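Local coordinates for protein beta-agarase (Persicobacter, PDB 6AII) that probably cleaves the beta-1,4 linkages of agarose to yield neoagarobiose, as a beta-agarase of glycoside hydrolase family 16, at residues Y116-E121 against I318-P323. Numbering follows the deposited sequence.
Sequences YPVFVE and IRVYTP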
ATOM      1  N   TYR A 116      -9.839  13.841   2.970  1.00 21.41           N
ATOM      2  CA  TYR A 116     -11.111  13.644   2.334  1.00 20.47           C
ATOM      3  C   TYR A 116     -11.690  15.017   1.954  1.00 21.76           C
ATOM      4  O   TYR A 116     -11.419  15.974   2.687  1.00 23.35           O
ATOM      5  CB  TYR A 116     -12.128  12.964   3.254  1.00 22.53           C
ATOM      6  CG  TYR A 116     -12.677  13.813   4.377  1.00 21.25           C
ATOM      7  CD1 TYR A 116     -11.964  13.963   5.535  1.00 21.69           C
ATOM      8  CD2 TYR A 116     -13.813  14.575   4.186  1.00 24.31           C
ATOM      9  CE1 TYR A 116     -12.400  14.818   6.540  1.00 25.38           C
ATOM     10  CE2 TYR A 116     -14.253  15.441   5.178  1.00 25.26           C
ATOM     11  CZ  TYR A 116     -13.547  15.546   6.347  1.00 26.04           C
ATOM     12  OH  TYR A 116     -13.955  16.375   7.387  1.00 28.59           O
ATOM     13  N   PRO A 117     -12.510  15.083   0.939  1.00 21.40           N
ATOM     14  CA  PRO A 117     -12.784  14.104  -0.118  1.00 21.12           C
ATOM     15  C   PRO A 117     -11.594  14.022  -1.089  1.00 22.24           C
ATOM     16  O   PRO A 117     -11.064  15.028  -1.669  1.00 21.82           O
ATOM     17  CB  PRO A 117     -14.086  14.558  -0.810  1.00 21.51           C
ATOM     18  CG  PRO A 117     -14.051  16.063  -0.645  1.00 26.47           C
ATOM     19  CD  PRO A 117     -13.218  16.349   0.594  1.00 26.07           C
ATOM     20  N   VAL A 118     -11.075  12.807  -1.305  1.00 20.26           N
ATOM     21  CA  VAL A 118      -9.915  12.667  -2.184  1.00 19.24           C
ATOM     22  C   VAL A 118      -9.859  11.254  -2.776  1.00 19.56           C
ATOM     23  O   VAL A 118     -10.211  10.309  -2.097  1.00 19.84           O
ATOM     24  CB  VAL A 118      -8.630  12.957  -1.421  1.00 19.13           C
ATOM     25  CG1 VAL A 118      -8.435  12.008  -0.252  1.00 19.29           C
ATOM     26  CG2 VAL A 118      -7.397  12.988  -2.310  1.00 20.93           C
ATOM     27  N   PHE A 119      -9.426  11.174  -4.008  1.00 18.66           N
ATOM     28  CA  PHE A 119      -9.219   9.887  -4.694  1.00 18.86           C
ATOM     29  C   PHE A 119      -7.709   9.743  -4.899  1.00 17.75           C
ATOM     30  O   PHE A 119      -7.035  10.661  -5.504  1.00 18.73           O
ATOM     31  CB  PHE A 119      -9.998   9.819  -6.003  1.00 18.04           C
ATOM     32  CG  PHE A 119      -9.706   8.551  -6.764  1.00 19.40           C
ATOM     33  CD1 PHE A 119     -10.376   7.382  -6.458  1.00 19.53           C
ATOM     34  CD2 PHE A 119      -8.837   8.545  -7.849  1.00 20.04           C
ATOM     35  CE1 PHE A 119     -10.110   6.215  -7.162  1.00 21.79           C
ATOM     36  CE2 PHE A 119      -8.584   7.369  -8.553  1.00 20.35           C
ATOM     37  CZ  PHE A 119      -9.219   6.217  -8.217  1.00 18.81           C
ATOM     38  N   VAL A 120      -7.111   8.599  -4.464  1.00 16.80           N
ATOM     39  CA  VAL A 120      -5.688   8.368  -4.575  1.00 17.91           C
ATOM     40  C   VAL A 120      -5.495   7.042  -5.332  1.00 17.44           C
ATOM     41  O   VAL A 120      -6.071   6.055  -4.865  1.00 18.57           O
ATOM     42  CB  VAL A 120      -5.031   8.259  -3.182  1.00 18.76           C
ATOM     43  CG1 VAL A 120      -3.546   7.938  -3.280  1.00 20.44           C
ATOM     44  CG2 VAL A 120      -5.282   9.541  -2.373  1.00 20.27           C
ATOM     45  N   GLU A 121      -4.669   7.022  -6.338  1.00 16.00           N
ATOM     46  CA  GLU A 121      -4.503   5.781  -7.137  1.00 18.23           C
ATOM     47  C   GLU A 121      -3.070   5.688  -7.611  1.00 18.93           C
ATOM     48  O   GLU A 121      -2.454   6.682  -8.034  1.00 20.34           O
ATOM     49  CB  GLU A 121      -5.451   5.794  -8.313  1.00 19.30           C
ATOM     50  CG  GLU A 121      -5.581   4.494  -9.088  1.00 19.54           C
ATOM     51  CD  GLU A 121      -6.605   4.646 -10.209  1.00 20.82           C
ATOM     52  OE1 GLU A 121      -6.499   5.676 -10.955  1.00 19.56           O
ATOM     53  OE2 GLU A 121      -7.423   3.710 -10.412  1.00 22.27           O
ATOM     54  N   ILE A 318       1.514   7.817  -9.869  1.00 17.11           N
ATOM     55  CA  ILE A 318       0.647   8.072  -8.762  1.00 17.13           C
ATOM     56  C   ILE A 318      -0.211   9.259  -9.187  1.00 18.32           C
ATOM     57  O   ILE A 318       0.367  10.267  -9.642  1.00 18.76           O
ATOM     58  CB  ILE A 318       1.410   8.417  -7.466  1.00 19.46           C
ATOM     59  CG1 ILE A 318       2.338   7.285  -7.048  1.00 19.35           C
ATOM     60  CG2 ILE A 318       0.469   8.852  -6.378  1.00 20.41           C
ATOM     61  CD1 ILE A 318       3.381   7.711  -6.046  1.00 19.64           C
ATOM     62  N   ARG A 319      -1.523   9.183  -8.950  1.00 19.00           N
ATOM     63  CA  ARG A 319      -2.388  10.375  -9.258  1.00 20.16           C
ATOM     64  C   ARG A 319      -3.383  10.548  -8.129  1.00 19.97           C
ATOM     65  O   ARG A 319      -3.905   9.600  -7.541  1.00 19.10           O
ATOM     66  CB  ARG A 319      -3.061  10.251 -10.624  1.00 19.33           C
ATOM     67  CG  ARG A 319      -4.103   9.133 -10.722  1.00 18.27           C
ATOM     68  CD  ARG A 319      -4.590   8.990 -12.151  1.00 19.18           C
ATOM     69  NE  ARG A 319      -5.699   8.077 -12.250  1.00 18.37           N
ATOM     70  CZ  ARG A 319      -6.607   8.014 -13.198  1.00 18.46           C
ATOM     71  NH1 ARG A 319      -6.641   8.965 -14.145  1.00 20.33           N
ATOM     72  NH2 ARG A 319      -7.427   6.962 -13.249  1.00 18.42           N
ATOM     73  N   VAL A 320      -3.617  11.825  -7.804  1.00 18.00           N
ATOM     74  CA  VAL A 320      -4.497  12.237  -6.752  1.00 17.85           C
ATOM     75  C   VAL A 320      -5.473  13.300  -7.288  1.00 19.12           C
ATOM     76  O   VAL A 320      -4.993  14.204  -7.982  1.00 19.47           O
ATOM     77  CB  VAL A 320      -3.723  12.778  -5.547  1.00 17.97           C
ATOM     78  CG1 VAL A 320      -4.645  13.325  -4.510  1.00 19.45           C
ATOM     79  CG2 VAL A 320      -2.854  11.656  -4.937  1.00 19.52           C
ATOM     80  N   TYR A 321      -6.740  13.115  -6.981  1.00 19.32           N
ATOM     81  CA  TYR A 321      -7.769  14.088  -7.420  1.00 18.95           C
ATOM     82  C   TYR A 321      -8.668  14.438  -6.233  1.00 20.95           C
ATOM     83  O   TYR A 321      -8.989  13.633  -5.388  1.00 18.92           O
ATOM     84  CB  TYR A 321      -8.657  13.577  -8.554  1.00 19.51           C
ATOM     85  CG  TYR A 321      -7.987  13.166  -9.833  1.00 19.92           C
ATOM     86  CD1 TYR A 321      -7.428  11.893  -9.971  1.00 20.67           C
ATOM     87  CD2 TYR A 321      -7.893  14.014 -10.913  1.00 18.92           C
ATOM     88  CE1 TYR A 321      -6.814  11.499 -11.138  1.00 19.38           C
ATOM     89  CE2 TYR A 321      -7.256  13.619 -12.066  1.00 20.18           C
ATOM     90  CZ  TYR A 321      -6.760  12.343 -12.215  1.00 20.26           C
ATOM     91  OH  TYR A 321      -6.177  11.994 -13.399  1.00 20.82           O
ATOM     92  N   THR A 322      -9.174  15.698  -6.254  1.00 21.02           N
ATOM     93  CA  THR A 322     -10.183  16.155  -5.348  1.00 19.98           C
ATOM     94  C   THR A 322     -11.371  16.701  -6.191  1.00 21.74           C
ATOM     95  O   THR A 322     -11.210  17.115  -7.312  1.00 20.25           O
ATOM     96  CB  THR A 322      -9.651  17.213  -4.363  1.00 21.10           C
ATOM     97  OG1 THR A 322      -9.362  18.382  -5.149  1.00 22.50           O
ATOM     98  CG2 THR A 322      -8.487  16.671  -3.558  1.00 22.90           C
ATOM     99  N   PRO A 323     -12.587  16.643  -5.656  1.00 20.66           N
ATOM    100  CA  PRO A 323     -13.805  17.040  -6.342  1.00 22.21           C
ATOM    101  C   PRO A 323     -13.925  18.563  -6.370  1.00 21.35           C
ATOM    102  O   PRO A 323     -13.579  19.226  -5.342  1.00 23.73           O
ATOM    103  CB  PRO A 323     -15.007  16.535  -5.528  1.00 24.40           C
ATOM    104  CG  PRO A 323     -14.418  15.752  -4.404  1.00 26.74           C
ATOM    105  CD  PRO A 323     -12.947  16.018  -4.373  1.00 23.44           C
TER
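Glu121 and Arg319 form a buried salt bridge beside the backbone of two antiparallel strands. Arg319 starts with CG wedged between its own N and carbonyl carbon (chi1 67°), then runs extended to NE. Glu121 lies alongside, pointing the same way, and its OE1 accepts from both NE and NH2 of Arg319, at 2.8 Å each. The NH2 bond uses the syn lone pair, and carboxylate and guanidinium planes are only 4° apart. Two backbone hydrogen bonds join this pair; Phe119 and Tyr321 are paired likewise. Their rings share the face of the salt bridge: CD1 of Tyr321 approaches the edge of the Phe119 ring, 4.2 Å from CD2, and both rings turn an edge toward the ion pair. Tyrosine suits its place because its OH takes a weak hydrogen bond from Arg319 NH1 (3.2 Å).

On the opposite face small beta-branched residues fit the close spacing of the strands. Val320 sends CG1, anti to its backbone N, to within 3.5 Å of Val118 CG2, while its CG2 lies beside both methyls of Val120. Beyond them Pro117, after a cis peptide bond, meets Pro323 ring to ring, CG to CG at 3.8 Å.

Strand 19-23 continues this sheet of the GH16 jelly-roll sandwich beyond 318-323. The carbonyls of Ile9 and Pro10 accept from NH1 and NH2, fixing the guanidinium, whose positive charge probably favours ionised Glu121.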